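Local structure of glycerol trinitrate reductase (5EPD) at residues V193-A198 with E231-V236; E243-R248 with L277-I282; Y269-L274 with R305-T310. The protein probably reduces glycerol trinitrate as an FMN-dependent oxidoreductase of the Old Yellow Enzyme family, and was crystallised without its flavin. All coordinates share one frame; numbering follows the deposited sequence.

Contact 1. Residues V193-A198 with E231-V236; sequences VEVHGA and EVTAAV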
loop_
_atom_site.group_PDB
_atom_site.type_symbol
_atom_site.label_atom_id
_atom_site.label_comp_id
_atom_site.label_asym_id
_atom_site.label_seq_id
_atom_site.Cartn_x
_atom_site.Cartn_y
_atom_site.Cartn_z
ATOM N N VAL A 193 8.597 -5.781 0.911
ATOM C CA VAL A 193 7.896 -4.495 0.902
ATOM C C VAL A 193 7.085 -4.266 -0.362
ATOM O O VAL A 193 7.305 -4.911 -1.405
ATOM C CB VAL A 193 8.862 -3.307 1.017
ATOM C CG1 VAL A 193 9.664 -3.405 2.311
ATOM C CG2 VAL A 193 9.774 -3.243 -0.210
ATOM N N GLU A 194 6.163 -3.315 -0.255
ATOM C CA GLU A 194 5.364 -2.873 -1.383
ATOM C C GLU A 194 5.464 -1.342 -1.483
ATOM O O GLU A 194 4.974 -0.621 -0.646
ATOM C CB GLU A 194 3.907 -3.294 -1.218
ATOM C CG GLU A 194 3.084 -2.870 -2.409
ATOM C CD GLU A 194 1.643 -3.252 -2.311
ATOM O OE1 GLU A 194 0.816 -2.332 -2.092
ATOM O OE2 GLU A 194 1.347 -4.458 -2.470
ATOM N N VAL A 195 6.109 -0.856 -2.527
ATOM C CA VAL A 195 6.242 0.580 -2.782
ATOM C C VAL A 195 4.845 1.150 -3.089
ATOM O O VAL A 195 4.149 0.655 -3.996
ATOM C CB VAL A 195 7.251 0.814 -3.957
ATOM C CG1 VAL A 195 7.316 2.283 -4.385
ATOM C CG2 VAL A 195 8.641 0.324 -3.552
ATOM N N HIS A 196 4.407 2.165 -2.340
ATOM C CA HIS A 196 3.097 2.765 -2.653
ATOM C C HIS A 196 3.208 3.745 -3.866
ATOM O O HIS A 196 3.551 4.950 -3.721
ATOM C CB HIS A 196 2.463 3.440 -1.413
ATOM C CG HIS A 196 0.965 3.613 -1.498
ATOM N ND1 HIS A 196 0.251 3.507 -2.679
ATOM C CD2 HIS A 196 0.055 3.911 -0.538
ATOM C CE1 HIS A 196 -1.033 3.705 -2.440
ATOM N NE2 HIS A 196 -1.180 3.953 -1.145
ATOM N N GLY A 197 2.909 3.212 -5.060
ATOM C CA GLY A 197 2.974 3.986 -6.308
ATOM C C GLY A 197 1.606 4.439 -6.815
ATOM O O GLY A 197 1.488 4.871 -7.980
ATOM N N ALA A 198 0.596 4.403 -5.924
ATOM C CA ALA A 198 -0.834 4.590 -6.278
ATOM C C ALA A 198 -1.523 5.665 -5.464
ATOM O O ALA A 198 -0.920 6.296 -4.572
ATOM C CB ALA A 198 -1.590 3.275 -6.080
ATOM N N GLU A 231 13.086 4.968 -10.122
ATOM C CA GLU A 231 14.289 5.126 -9.304
ATOM C C GLU A 231 14.073 4.587 -7.919
ATOM O O GLU A 231 14.964 3.949 -7.351
ATOM C CB GLU A 231 14.724 6.590 -9.217
ATOM C CG GLU A 231 15.521 7.010 -10.448
ATOM C CD GLU A 231 15.848 8.483 -10.475
ATOM O OE1 GLU A 231 15.485 9.181 -9.506
ATOM O OE2 GLU A 231 16.457 8.928 -11.474
ATOM N N VAL A 232 12.890 4.848 -7.362
ATOM C CA VAL A 232 12.587 4.397 -6.001
ATOM C C VAL A 232 12.518 2.854 -5.958
ATOM O O VAL A 232 13.180 2.223 -5.143
ATOM C CB VAL A 232 11.307 5.071 -5.435
ATOM C CG1 VAL A 232 10.789 4.324 -4.209
ATOM C CG2 VAL A 232 11.574 6.527 -5.070
ATOM N N THR A 233 11.756 2.249 -6.857
ATOM C CA THR A 233 11.672 0.789 -6.929
ATOM C C THR A 233 13.038 0.111 -7.231
ATOM O O THR A 233 13.346 -0.962 -6.711
ATOM C CB THR A 233 10.616 0.362 -7.985
ATOM O OG1 THR A 233 9.421 1.134 -7.817
ATOM C CG2 THR A 233 10.276 -1.121 -7.878
ATOM N N ALA A 234 13.850 0.729 -8.076
ATOM C CA ALA A 234 15.178 0.191 -8.406
ATOM C C ALA A 234 16.117 0.163 -7.181
ATOM O O ALA A 234 16.857 -0.817 -6.966
ATOM C CB ALA A 234 15.803 1.003 -9.550
ATOM N N ALA A 235 16.077 1.246 -6.390
ATOM C CA ALA A 235 16.883 1.366 -5.177
ATOM C C ALA A 235 16.423 0.403 -4.090
ATOM O O ALA A 235 17.248 -0.170 -3.389
ATOM C CB ALA A 235 16.849 2.788 -4.666
ATOM N N VAL A 236 15.111 0.245 -3.939
ATOM C CA VAL A 236 14.554 -0.692 -2.978
ATOM C C VAL A 236 14.904 -2.119 -3.395
ATOM O O VAL A 236 15.329 -2.915 -2.574
ATOM C CB VAL A 236 13.018 -0.532 -2.849
ATOM C CG1 VAL A 236 12.403 -1.694 -2.071
ATOM C CG2 VAL A 236 12.670 0.786 -2.177
#
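Val193 and Val236 meet tip to tip, CG2 of the first lying 3.6 Å from CG1 of the second, and with this pair begins a typical strand-on-helix interface of a TIM barrel. Strand 193-196 is a stave of the parallel barrel, and helix 227-240, which runs back outside it before strand 245-249, packs on its outer surface. The two axes are 9.8 Å apart at closest approach, and their directions are 165° apart, close to antiparallel, as expected where a helix returns the chain to the start of the next strand.

Four valines and a threonine make the contact. At Val193 the branch that reaches the helix is CG2, wedged between the backbone N and the carbonyl carbon. Val195 uses both branches. Its CG1 stands anti to the backbone N (chi1 173°) and meets Val232 CG1 at 4.0 Å, the two side chains passing at a slant; its CG2, set beside the backbone N, lies 4.3 Å from Val236 CG2. Val236 is thus held by two strand residues, through a different methyl for each.

All the touching residues are buried, and helix 171-187 lies against the same apolar seam through Phe178 and Ala182. Glu194, by contrast, points away from the helix, its carboxylate bonded by His283. The one polar side chain at the seam, Thr233, spends its hydroxyl on Met229 O one turn back along the helix, yet the same OG1 rests 4.2 Å from Val195 CG1.

Contact 2. Residues E243-R248 with L277-I282; sequences ERTGIR and LGIAYI
Tyr281 O is approached by two donors from strand 245-249: it accepts Ile247 N at 3.2 Å, with an angle of 151° at the hydrogen, and a CA-H contact from Gly246 CA at 3.3 Å. The amide nitrogen lies 22° out of the carbonyl plane. A weak, strongly bent bond runs from Ala280 N to Thr245 O.

Gly246 does more than bring its CA near that oxygen. With no side chain in the way, its CA sits over the centre of the Tyr281 ring, 3.6 Å from the centroid, a CH-pi contact made face on. The ring is brought across the neighbouring strand by chi1 of 77°, which sets CG between the backbone N and the carbonyl carbon, and its hydroxyl goes on to Glu194.

These strands are joined through helix 263-276 in a beta-alpha-beta unit of the TIM barrel, so they run parallel. On the sheet face away from the tyrosine, Ile247 CG2 touches two partners, Ile282 CG2 and Ile279 CD1, each at 3.8 Å. Beside them Thr245 CG2 meets Ile279 CG2, also 3.8 Å away, and Leu274 of the linking helix packs on all three isoleucines.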
loop_
_atom_site.group_PDB
_atom_site.type_symbol
_atom_site.label_atom_id
_atom_site.label_comp_id
_atom_site.label_asym_id
_atom_site.label_seq_id
_atom_site.Cartn_x
_atom_site.Cartn_y
_atom_site.Cartn_z
ATOM N N GLU A 243 13.179 -9.923 -5.448
ATOM C CA GLU A 243 12.319 -11.003 -4.960
ATOM C C GLU A 243 11.638 -10.673 -3.615
ATOM O O GLU A 243 10.828 -11.432 -3.149
ATOM C CB GLU A 243 13.110 -12.336 -4.870
ATOM C CG GLU A 243 13.944 -12.578 -3.588
ATOM C CD GLU A 243 15.206 -11.720 -3.460
ATOM O OE1 GLU A 243 15.742 -11.272 -4.497
ATOM O OE2 GLU A 243 15.680 -11.512 -2.309
ATOM N N ARG A 244 11.996 -9.574 -2.975
ATOM C CA ARG A 244 11.240 -9.093 -1.828
ATOM C C ARG A 244 10.603 -7.718 -2.111
ATOM O O ARG A 244 10.072 -7.076 -1.194
ATOM C CB ARG A 244 12.154 -9.004 -0.623
ATOM C CG ARG A 244 12.632 -10.343 -0.065
ATOM C CD ARG A 244 14.106 -10.235 0.282
ATOM N NE ARG A 244 14.433 -10.532 1.673
ATOM C CZ ARG A 244 15.435 -9.969 2.351
ATOM N NH1 ARG A 244 16.208 -9.026 1.803
ATOM N NH2 ARG A 244 15.657 -10.331 3.605
ATOM N N THR A 245 10.634 -7.288 -3.378
ATOM C CA THR A 245 10.070 -5.997 -3.782
ATOM C C THR A 245 8.785 -6.162 -4.610
ATOM O O THR A 245 8.731 -6.959 -5.550
ATOM C CB THR A 245 11.085 -5.164 -4.584
ATOM O OG1 THR A 245 12.295 -5.048 -3.830
ATOM C CG2 THR A 245 10.540 -3.752 -4.882
ATOM N N GLY A 246 7.751 -5.414 -4.219
ATOM C CA GLY A 246 6.539 -5.271 -5.011
ATOM C C GLY A 246 6.255 -3.787 -5.130
ATOM O O GLY A 246 6.868 -2.974 -4.432
ATOM N N ILE A 247 5.337 -3.436 -6.021
ATOM C CA ILE A 247 4.856 -2.081 -6.114
ATOM C C ILE A 247 3.347 -2.166 -6.328
ATOM O O ILE A 247 2.857 -3.137 -6.944
ATOM C CB ILE A 247 5.559 -1.327 -7.272
ATOM C CG1 ILE A 247 5.168 0.139 -7.296
ATOM C CG2 ILE A 247 5.239 -1.967 -8.619
ATOM C CD1 ILE A 247 5.936 0.923 -8.327
ATOM N N ARG A 248 2.621 -1.175 -5.793
ATOM C CA ARG A 248 1.195 -0.965 -6.114
ATOM C C ARG A 248 1.031 0.235 -7.052
ATOM O O ARG A 248 1.650 1.256 -6.809
ATOM C CB ARG A 248 0.403 -0.695 -4.831
ATOM C CG ARG A 248 -1.113 -0.720 -4.987
ATOM C CD ARG A 248 -1.842 -0.565 -3.641
ATOM N NE ARG A 248 -2.988 -1.483 -3.519
ATOM C CZ ARG A 248 -4.101 -1.248 -2.813
ATOM N NH1 ARG A 248 -4.256 -0.105 -2.163
ATOM N NH2 ARG A 248 -5.083 -2.162 -2.767
ATOM N N LEU A 277 13.281 -4.408 -14.158
ATOM C CA LEU A 277 13.963 -4.453 -12.848
ATOM C C LEU A 277 13.863 -5.824 -12.159
ATOM O O LEU A 277 14.553 -6.066 -11.164
ATOM C CB LEU A 277 13.414 -3.370 -11.913
ATOM C CG LEU A 277 13.828 -1.937 -12.229
ATOM C CD1 LEU A 277 12.940 -0.902 -11.535
ATOM C CD2 LEU A 277 15.282 -1.753 -11.834
ATOM N N GLY A 278 13.000 -6.706 -12.664
ATOM C CA GLY A 278 12.910 -8.087 -12.165
ATOM C C GLY A 278 12.114 -8.262 -10.882
ATOM O O GLY A 278 12.176 -9.309 -10.247
ATOM N N ILE A 279 11.338 -7.249 -10.509
ATOM C CA ILE A 279 10.645 -7.274 -9.218
ATOM C C ILE A 279 9.615 -8.393 -9.152
ATOM O O ILE A 279 9.032 -8.809 -10.169
ATOM C CB ILE A 279 9.992 -5.924 -8.821
ATOM C CG1 ILE A 279 9.078 -5.409 -9.920
ATOM C CG2 ILE A 279 11.052 -4.883 -8.463
ATOM C CD1 ILE A 279 8.161 -4.320 -9.434
ATOM N N ALA A 280 9.418 -8.870 -7.926
ATOM C CA ALA A 280 8.511 -9.979 -7.624
ATOM C C ALA A 280 7.056 -9.766 -8.097
ATOM O O ALA A 280 6.429 -10.709 -8.563
ATOM C CB ALA A 280 8.528 -10.266 -6.127
ATOM N N TYR A 281 6.509 -8.554 -7.969
ATOM C CA TYR A 281 5.106 -8.363 -8.326
ATOM C C TYR A 281 4.664 -6.926 -8.528
ATOM O O TYR A 281 5.230 -5.996 -7.954
ATOM C CB TYR A 281 4.199 -9.017 -7.269
ATOM C CG TYR A 281 4.035 -8.261 -5.962
ATOM C CD1 TYR A 281 3.198 -7.157 -5.871
ATOM C CD2 TYR A 281 4.685 -8.688 -4.803
ATOM C CE1 TYR A 281 3.025 -6.485 -4.664
ATOM C CE2 TYR A 281 4.505 -8.036 -3.584
ATOM C CZ TYR A 281 3.675 -6.935 -3.520
ATOM O OH TYR A 281 3.499 -6.276 -2.328
ATOM N N ILE A 282 3.623 -6.774 -9.347
ATOM C CA ILE A 282 2.856 -5.544 -9.396
ATOM C C ILE A 282 1.476 -5.805 -8.794
ATOM O O ILE A 282 0.917 -6.897 -8.903
ATOM C CB ILE A 282 2.741 -4.935 -10.826
ATOM C CG1 ILE A 282 2.118 -5.926 -11.824
ATOM C CG2 ILE A 282 4.110 -4.449 -11.310
ATOM C CD1 ILE A 282 1.860 -5.328 -13.188
#

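Contact 3. Residues Y269-L274 with R305-T310; sequences YIVDKL and RRFSRT
Val271 lodges its CG1 methyl where helix 300-306 gives way to loop, 3.6 Å from Phe307 CB and 3.8 Å from Arg306 CB. That methyl stands anti to the backbone N (chi1 170°), which carries it toward the second segment, and the valine and phenylalanine side chains cross at about a right angle. One residue on, apolar contact gives way to charge. Asp272 forms a salt bridge with Arg306 in which a single nitrogen, NH1, serves both carboxylate oxygens. The bond to OD1, 3.1 Å long and nearly straight at 168°, arrives on the syn lone pair, and OD1 lies within the guanidinium plane. OD2 is just as near NH1 but approaches it obliquely, for the planes of the two groups are turned 67° apart; this is not the coplanar, two-nitrogen pairing that arginine can offer a carboxylate.

Extended from CG to NE, the arginine chain runs past the carboxylate, bringing its CG and CD close to OD1 as well. A water donates to Arg306 O at 2.8 Å and also contacts Asp272 OD1, though that second leg is short enough to be treated with caution. The other side of the guanidinium is also engaged, since Arg306 NE bonds Ser302 OG, which helps to fix how the group is turned.

Leu274, three residues after Val271, closes the walk. The edge of the Phe307 ring comes up to it, CE1 lying 4.1 Å from the leucine's carbonyl carbon and 4.4 Å from its CB, while Ile282 of the barrel touches Val271, Leu274 and Phe307 alike. Apolar groups facing the strands, with an ion pair farther out, here join two successive outer helices of the TIM barrel.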
loop_
_atom_site.group_PDB
_atom_site.type_symbol
_atom_site.label_atom_id
_atom_site.label_comp_id
_atom_site.label_asym_id
_atom_site.label_seq_id
_atom_site.Cartn_x
_atom_site.Cartn_y
_atom_site.Cartn_z
ATOM N N TYR A 269 4.520 1.929 -20.265
ATOM C CA TYR A 269 5.927 2.298 -20.059
ATOM C C TYR A 269 6.460 1.862 -18.686
ATOM O O TYR A 269 7.466 1.134 -18.590
ATOM C CB TYR A 269 6.142 3.814 -20.222
ATOM C CG TYR A 269 7.597 4.185 -19.994
ATOM C CD1 TYR A 269 8.548 3.945 -20.984
ATOM C CD2 TYR A 269 8.038 4.716 -18.768
ATOM C CE1 TYR A 269 9.891 4.250 -20.790
ATOM C CE2 TYR A 269 9.387 5.026 -18.562
ATOM C CZ TYR A 269 10.315 4.793 -19.580
ATOM O OH TYR A 269 11.667 5.091 -19.431
ATOM N N ILE A 270 5.771 2.327 -17.635
ATOM C CA ILE A 270 6.119 2.003 -16.240
ATOM C C ILE A 270 6.194 0.493 -16.004
ATOM O O ILE A 270 7.141 0.013 -15.380
ATOM C CB ILE A 270 5.148 2.677 -15.225
ATOM C CG1 ILE A 270 5.514 4.159 -15.071
ATOM C CG2 ILE A 270 5.214 2.004 -13.846
ATOM C CD1 ILE A 270 4.347 5.053 -14.701
ATOM N N VAL A 271 5.215 -0.263 -16.490
ATOM C CA VAL A 271 5.254 -1.733 -16.264
ATOM C C VAL A 271 6.365 -2.413 -17.076
ATOM O O VAL A 271 7.005 -3.316 -16.565
ATOM C CB VAL A 271 3.871 -2.418 -16.450
ATOM C CG1 VAL A 271 3.983 -3.950 -16.446
ATOM C CG2 VAL A 271 2.918 -1.968 -15.340
ATOM N N ASP A 272 6.621 -1.962 -18.301
ATOM C CA ASP A 272 7.807 -2.429 -19.049
ATOM C C ASP A 272 9.078 -2.265 -18.213
ATOM O O ASP A 272 9.877 -3.183 -18.059
ATOM C CB ASP A 272 7.999 -1.625 -20.350
ATOM C CG ASP A 272 7.005 -1.995 -21.436
ATOM O OD1 ASP A 272 6.509 -3.152 -21.438
ATOM O OD2 ASP A 272 6.729 -1.107 -22.290
ATOM N N LYS A 273 9.264 -1.061 -17.701
ATOM C CA LYS A 273 10.429 -0.759 -16.890
ATOM C C LYS A 273 10.459 -1.524 -15.553
ATOM O O LYS A 273 11.530 -1.936 -15.083
ATOM C CB LYS A 273 10.479 0.743 -16.661
ATOM C CG LYS A 273 10.891 1.492 -17.919
ATOM C CD LYS A 273 12.405 1.411 -18.092
ATOM C CE LYS A 273 12.904 2.243 -19.260
ATOM N NZ LYS A 273 13.161 1.416 -20.470
ATOM N N LEU A 274 9.290 -1.707 -14.942
ATOM C CA LEU A 274 9.214 -2.481 -13.702
ATOM C C LEU A 274 9.599 -3.909 -13.983
ATOM O O LEU A 274 10.381 -4.481 -13.233
ATOM C CB LEU A 274 7.819 -2.440 -13.075
ATOM C CG LEU A 274 7.462 -1.118 -12.416
ATOM C CD1 LEU A 274 5.947 -1.061 -12.219
ATOM C CD2 LEU A 274 8.230 -0.938 -11.109
ATOM N N ARG A 305 0.332 -8.542 -19.669
ATOM C CA ARG A 305 1.238 -9.091 -20.666
ATOM C C ARG A 305 2.686 -8.624 -20.462
ATOM O O ARG A 305 3.620 -9.410 -20.538
ATOM C CB ARG A 305 0.755 -8.713 -22.061
ATOM C CG ARG A 305 -0.182 -9.740 -22.653
ATOM C CD ARG A 305 -0.655 -9.345 -24.038
ATOM N NE ARG A 305 -2.065 -8.974 -23.990
ATOM C CZ ARG A 305 -2.555 -7.749 -24.194
ATOM N NH1 ARG A 305 -3.873 -7.557 -24.106
ATOM N NH2 ARG A 305 -1.759 -6.720 -24.493
ATOM N N ARG A 306 2.860 -7.338 -20.187
ATOM C CA ARG A 306 4.185 -6.739 -20.061
ATOM C C ARG A 306 4.936 -7.216 -18.853
ATOM O O ARG A 306 6.164 -7.210 -18.850
ATOM C CB ARG A 306 4.067 -5.227 -19.979
ATOM C CG ARG A 306 3.634 -4.630 -21.286
ATOM C CD ARG A 306 3.233 -3.179 -21.135
ATOM N NE ARG A 306 2.495 -2.756 -22.318
ATOM C CZ ARG A 306 3.052 -2.490 -23.493
ATOM N NH1 ARG A 306 4.367 -2.568 -23.653
ATOM N NH2 ARG A 306 2.288 -2.121 -24.500
ATOM N N PHE A 307 4.211 -7.584 -17.808
ATOM C CA PHE A 307 4.856 -7.989 -16.574
ATOM C C PHE A 307 4.917 -9.523 -16.534
ATOM O O PHE A 307 3.920 -10.231 -16.713
ATOM C CB PHE A 307 4.148 -7.379 -15.341
ATOM C CG PHE A 307 4.970 -7.464 -14.075
ATOM C CD1 PHE A 307 6.038 -6.576 -13.851
ATOM C CD2 PHE A 307 4.711 -8.451 -13.127
ATOM C CE1 PHE A 307 6.804 -6.671 -12.700
ATOM C CE2 PHE A 307 5.487 -8.551 -11.987
ATOM C CZ PHE A 307 6.527 -7.666 -11.770
ATOM N N SER A 308 6.116 -10.026 -16.295
ATOM C CA SER A 308 6.399 -11.438 -16.462
ATOM C C SER A 308 6.300 -12.229 -15.137
ATOM O O SER A 308 6.376 -13.447 -15.144
ATOM C CB SER A 308 7.801 -11.583 -17.075
ATOM O OG SER A 308 8.813 -11.442 -16.083
ATOM N N ARG A 309 6.169 -11.537 -14.012
ATOM C CA ARG A 309 6.010 -12.181 -12.702
ATOM C C ARG A 309 4.561 -12.033 -12.200
ATOM O O ARG A 309 3.634 -11.878 -13.003
ATOM C CB ARG A 309 7.008 -11.557 -11.720
ATOM C CG ARG A 309 8.307 -12.318 -11.545
ATOM C CD ARG A 309 9.305 -12.034 -12.642
ATOM N NE ARG A 309 10.585 -12.660 -12.317
ATOM C CZ ARG A 309 11.787 -12.217 -12.701
ATOM N NH1 ARG A 309 11.933 -11.105 -13.422
ATOM N NH2 ARG A 309 12.866 -12.896 -12.346
ATOM N N THR A 310 4.370 -12.057 -10.878
ATOM C CA THR A 310 3.038 -11.947 -10.250
ATOM C C THR A 310 2.270 -10.632 -10.478
ATOM O O THR A 310 2.821 -9.521 -10.384
ATOM C CB THR A 310 3.151 -12.168 -8.742
ATOM O OG1 THR A 310 3.862 -13.387 -8.521
ATOM C CG2 THR A 310 1.772 -12.224 -8.062
HETATM O O HOH W 1 7.061 -5.566 -20.995
#

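The centres of contacts 1, 2 and 3 lie about 10, 13 and 18 Å from the chain's centre, all on one side. Contact 2 joins two staves by one sound backbone bond, a weak one, a CH-pi contact and isoleucine packing; contact 1 sets a helix against the neighbouring stave chiefly through valine methyls; contact 3 links outer helices and adds an ion pair and a water between two partly exposed residues. Strands 193-196 and 245-249 are adjacent, with Val193 N 2.9 Å from Arg244 O. Contacts 2 and 3 alternate along the chain, and Ile282 N lies 3.0 Å from Thr310 O. Contacts 1 and 3 touch, Thr233 CG2 being 3.8 Å from Leu274 CD2.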